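Local coordinates for phage-like element PBSX protein XepA (PDB 6I56) that is an exported product of a phage-like element, of unknown function, that does not seem to be involved in host cell lysis, at the interface of chains A and B. Residues are numbered along the deposited sequence; one frame, centred on the assembly and turned at random. Chains: chain A/B, Phage-like element PBSX protein XepA.

Contact 1: the interface of chains A and B. Residues chain A 40, 73, 106, 134, 136; chain B 62-63, 66, 117.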
loop_
_atom_site.group_PDB
_atom_site.type_symbol
_atom_site.label_atom_id
_atom_site.label_comp_id
_atom_site.label_asym_id
_atom_site.label_seq_id
_atom_site.Cartn_x
_atom_site.Cartn_y
_atom_site.Cartn_z
ATOM N N ALA A 40 27.437 -10.242 -17.865
ATOM C CA ALA A 40 27.222 -11.639 -18.296
ATOM C C ALA A 40 28.542 -12.231 -18.776
ATOM O O ALA A 40 29.460 -11.471 -19.219
ATOM C CB ALA A 40 26.168 -11.717 -19.370
ATOM N N TRP A 73 20.456 -16.405 -20.696
ATOM C CA TRP A 73 19.948 -16.140 -22.057
ATOM C C TRP A 73 20.515 -17.179 -23.007
ATOM O O TRP A 73 21.726 -17.413 -22.981
ATOM C CB TRP A 73 20.363 -14.740 -22.506
ATOM C CG TRP A 73 19.767 -13.637 -21.699
ATOM C CD1 TRP A 73 18.673 -12.894 -21.989
ATOM C CD2 TRP A 73 20.253 -13.187 -20.433
ATOM N NE1 TRP A 73 18.444 -12.000 -20.987
ATOM C CE2 TRP A 73 19.372 -12.182 -19.998
ATOM C CE3 TRP A 73 21.327 -13.560 -19.621
ATOM C CZ2 TRP A 73 19.599 -11.455 -18.833
ATOM C CZ3 TRP A 73 21.476 -12.925 -18.411
ATOM C CH2 TRP A 73 20.634 -11.876 -18.033
ATOM N N LEU A 106 15.623 -15.329 -29.070
ATOM C CA LEU A 106 16.357 -15.108 -27.804
ATOM C C LEU A 106 15.424 -15.535 -26.668
ATOM O O LEU A 106 14.252 -15.111 -26.655
ATOM C CB LEU A 106 16.758 -13.646 -27.628
ATOM C CG LEU A 106 17.498 -13.374 -26.314
ATOM C CD1 LEU A 106 18.768 -14.211 -26.257
ATOM C CD2 LEU A 106 17.825 -11.911 -26.151
ATOM N N VAL A 134 24.628 -19.537 -28.699
ATOM C CA VAL A 134 25.331 -18.799 -27.609
ATOM C C VAL A 134 24.481 -18.919 -26.347
ATOM O O VAL A 134 23.223 -18.995 -26.435
ATOM C CB VAL A 134 25.637 -17.332 -27.963
ATOM C CG1 VAL A 134 26.571 -17.235 -29.161
ATOM C CG2 VAL A 134 24.376 -16.534 -28.211
ATOM N N TYR A 136 24.508 -17.286 -22.328
ATOM C CA TYR A 136 25.019 -16.222 -21.446
ATOM C C TYR A 136 24.471 -16.461 -20.041
ATOM O O TYR A 136 23.326 -16.886 -19.891
ATOM C CB TYR A 136 24.639 -14.851 -22.019
ATOM C CG TYR A 136 25.542 -14.386 -23.132
ATOM C CD1 TYR A 136 25.340 -14.774 -24.447
ATOM C CD2 TYR A 136 26.564 -13.483 -22.880
ATOM C CE1 TYR A 136 26.153 -14.312 -25.464
ATOM C CE2 TYR A 136 27.395 -13.017 -23.889
ATOM C CZ TYR A 136 27.168 -13.420 -25.180
ATOM O OH TYR A 136 27.982 -12.954 -26.144
ATOM N N LEU B 62 23.390 -9.157 -26.404
ATOM C CA LEU B 62 24.254 -10.202 -25.794
ATOM C C LEU B 62 25.704 -9.743 -25.853
ATOM O O LEU B 62 26.159 -9.412 -26.917
ATOM C CB LEU B 62 24.070 -11.523 -26.547
ATOM C CG LEU B 62 22.651 -12.082 -26.572
ATOM C CD1 LEU B 62 22.672 -13.483 -27.142
ATOM C CD2 LEU B 62 22.024 -12.079 -25.200
ATOM N N GLY B 63 26.368 -9.658 -24.718
ATOM C CA GLY B 63 27.793 -9.341 -24.549
ATOM C C GLY B 63 28.115 -9.228 -23.073
ATOM O O GLY B 63 27.328 -9.757 -22.262
ATOM N N LEU B 66 24.740 -7.185 -20.312
ATOM C CA LEU B 66 23.512 -7.740 -20.902
ATOM C C LEU B 66 22.410 -6.685 -20.937
ATOM O O LEU B 66 21.800 -6.401 -19.920
ATOM C CB LEU B 66 23.091 -9.058 -20.244
ATOM C CG LEU B 66 22.433 -9.872 -21.340
ATOM C CD1 LEU B 66 22.971 -11.255 -21.456
ATOM C CD2 LEU B 66 20.932 -9.750 -21.301
ATOM N N ARG B 117 16.784 -10.367 -29.556
ATOM C CA ARG B 117 18.242 -10.300 -29.379
ATOM C C ARG B 117 18.791 -8.923 -29.749
ATOM O O ARG B 117 19.737 -8.467 -29.075
ATOM C CB ARG B 117 18.924 -11.356 -30.231
ATOM C CG ARG B 117 20.433 -11.313 -30.087
ATOM C CD ARG B 117 21.041 -12.546 -30.679
ATOM N NE ARG B 117 22.467 -12.411 -30.598
ATOM C CZ ARG B 117 23.316 -13.319 -31.046
ATOM N NH1 ARG B 117 22.903 -14.440 -31.625
ATOM N NH2 ARG B 117 24.598 -13.096 -30.900
#
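At the apolar centre, the branched end of B:Leu66 lies on one face of the A:Trp73 indole, the two side chains approaching from opposite directions. Its methyl CD2 sits over the junction of the two rings, 3.5 Å from the six-membered-ring centroid, which marks a CH-pi contact. The other methyl, CD1, covers the benzo side, 3.4 Å from A:Trp73 CE3. Some CD2-to-ring distances are too short to be trusted, and the B:Leu66 torsions are irregular, chi1 lying off anti (-148°) and chi2 nearly eclipsed (129°), so the placement of this leucine is secure only in outline. B:Leu66 CD1 also touches A:Ala40 CB at 3.8 Å.

B:Leu62 forms the second apolar block, and its atoms divide among several chain A groups. CB lies on one face of the A:Tyr136 ring, 3.6 Å from CE1. The methyl CD1 meets A:Val134 CG2 at 3.7 Å, while CD2 turns toward A:Leu106 CD1 and the CB of A:Trp73. A:Val134 CG2 is itself placed at the edge of the tyrosine ring, in its plane, so that valine and tyrosine flank the leucine together. The A:Tyr136 ring extends along the B:Leu62-B:Gly63 peptide. The backbone N of B:Gly63 is on the same face as the leucine CB, 3.6 Å from A:Tyr136 CE2, a packing contact with the flat ring.

Toward the rim, the backbone of B:Arg117 receives A:Leu106: the methyl CD2 reaches the arginine CA at 3.6 Å. With CG anti to the backbone N (chi1 179°) and the chain extended to NE, the arginine carries its guanidinium past B:Leu62. There the B:Arg117 guanidinium turns one face to B:Leu62 CD1, which stands 3.6 Å above its plane, displaced from CZ toward NE and nearly over that nitrogen.

Contact 2: the interface of chains A and B. Residues chain A 20, 31-33; chain B 34-36, 39.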
loop_
_atom_site.group_PDB
_atom_site.type_symbol
_atom_site.label_atom_id
_atom_site.label_comp_id
_atom_site.label_asym_id
_atom_site.label_seq_id
_atom_site.Cartn_x
_atom_site.Cartn_y
_atom_site.Cartn_z
ATOM N N LYS A 20 32.798 10.044 -17.310
ATOM C CA LYS A 20 32.155 10.915 -18.327
ATOM C C LYS A 20 32.104 12.341 -17.808
ATOM O O LYS A 20 31.927 12.542 -16.614
ATOM C CB LYS A 20 30.748 10.402 -18.609
ATOM C CG LYS A 20 30.695 9.024 -19.254
ATOM C CD LYS A 20 31.354 8.979 -20.645
ATOM C CE LYS A 20 31.096 7.617 -21.242
ATOM N NZ LYS A 20 31.675 7.517 -22.573
ATOM N N THR A 31 31.728 8.511 -12.652
ATOM C CA THR A 31 32.099 7.135 -13.023
ATOM C C THR A 31 30.818 6.370 -13.327
ATOM O O THR A 31 29.993 6.156 -12.443
ATOM C CB THR A 31 32.948 6.484 -11.924
ATOM O OG1 THR A 31 34.141 7.273 -11.747
ATOM C CG2 THR A 31 33.247 5.029 -12.262
ATOM N N PRO A 32 30.593 5.958 -14.602
ATOM C CA PRO A 32 29.490 5.064 -14.915
ATOM C C PRO A 32 29.749 3.690 -14.301
ATOM O O PRO A 32 30.819 3.158 -14.464
ATOM C CB PRO A 32 29.544 4.954 -16.462
ATOM C CG PRO A 32 30.332 6.116 -16.883
ATOM C CD PRO A 32 31.353 6.354 -15.793
ATOM N N VAL A 33 28.743 3.129 -13.664
ATOM C CA VAL A 33 28.820 1.819 -12.982
ATOM C C VAL A 33 27.618 0.974 -13.398
ATOM O O VAL A 33 26.621 1.514 -13.838
ATOM C CB VAL A 33 28.868 1.994 -11.444
ATOM C CG1 VAL A 33 30.059 2.820 -11.019
ATOM C CG2 VAL A 33 27.559 2.559 -10.878
ATOM N N SER B 34 27.227 7.080 -11.626
ATOM C CA SER B 34 25.884 6.987 -12.256
ATOM C C SER B 34 25.707 5.586 -12.797
ATOM O O SER B 34 26.615 5.106 -13.531
ATOM C CB SER B 34 25.694 7.973 -13.404
ATOM O OG SER B 34 24.447 7.705 -14.039
ATOM N N ASN B 35 24.590 4.957 -12.490
ATOM C CA ASN B 35 24.253 3.726 -13.234
ATOM C C ASN B 35 24.334 4.052 -14.755
ATOM O O ASN B 35 24.066 5.219 -15.149
ATOM C CB ASN B 35 22.861 3.232 -12.837
ATOM C CG ASN B 35 22.516 1.952 -13.536
ATOM O OD1 ASN B 35 21.760 2.015 -14.522
ATOM N ND2 ASN B 35 23.109 0.853 -13.050
ATOM N N LEU B 36 24.682 3.073 -15.572
ATOM C CA LEU B 36 24.881 3.247 -17.035
ATOM C C LEU B 36 23.578 3.694 -17.691
ATOM O O LEU B 36 23.667 4.348 -18.722
ATOM C CB LEU B 36 25.471 1.978 -17.672
ATOM C CG LEU B 36 24.544 0.826 -18.016
ATOM C CD1 LEU B 36 25.334 -0.242 -18.747
ATOM C CD2 LEU B 36 23.873 0.253 -16.779
ATOM N N VAL B 39 23.744 7.279 -18.732
ATOM C CA VAL B 39 24.697 7.640 -19.805
ATOM C C VAL B 39 23.946 7.541 -21.132
ATOM O O VAL B 39 22.989 6.721 -21.227
ATOM C CB VAL B 39 25.943 6.744 -19.752
ATOM C CG1 VAL B 39 26.956 7.056 -20.831
ATOM C CG2 VAL B 39 26.606 6.853 -18.400
#
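A short parallel beta ladder between two copies of the same strand, 28-35, forms this contact, with the two chains out of register. A:Pro32 pairs with B:Ser34 and A:Val33 with B:Asn35. This shift of two residues means that the pairing does not obey a two-fold.

Both backbone polar groups of B:Ser34 are used. Its N donates to the carbonyl O of A:Thr31 over 3.0 Å; the bond is fairly straight, 156° at the hydrogen, although the donor stands above the carbonyl plane. The O of B:Ser34 accepts from A:Val33 N at 2.9 Å, with 159° at the hydrogen and a moderate tilt of the donor from that plane. The serine thus spans the two chain A residues on either side of A:Pro32, whose ring nitrogen has no hydrogen to donate; the ladder runs past the proline without calling on it. A:Thr31 contributes through its backbone carbonyl. One step further on, B:Leu36 N lies 3.0 Å from A:Val33 O, but this bond is strongly bent and weak; it falls where the strand of chain B gives way to the 3-10 helix 36-38.

Side chains add a modest apolar cover. A:Val33 holds its methyl CG2 between its own backbone N and carbonyl carbon, and from there CG2 faces the B:Ser34 carbonyl O at 3.8 Å. B:Val39, just beyond the short helix, directs CG2 at the pyrrolidine ring of A:Pro32, 4.0 Å from its CB. The other methyl of B:Val39, CG1, points to the aliphatic part of A:Lys20, whose CE is 4.2 Å away; these two side chains meet at about a right angle.

Within chain B, the serine hydroxyl reaches forward to the carbonyl of the following residue. B:Ser34 OG is opposite the backbone N (chi1 173°), and it donates to B:Asn35 O at 2.7 Å, which ties the side chain to the backbone where the strand ends.

The C-alpha centres of contact 1 and contact 2 are about 21 Å apart, and both join chains A and B. Neither residue set overlaps the other, yet both draw on one chain A segment: strand 28-35 supplies contact 2, and the loop soon after it reaches contact 1. Contact 1 is side-chain packing, whereas contact 2 is mainly backbone pairing, so together they could fix both spacing and register. In each, the two copies present different residues, and the interface is not an exact two-fold. Such unequal pairing is compatible with the five-copy deposited assembly, though these contacts alone do not establish its biological role.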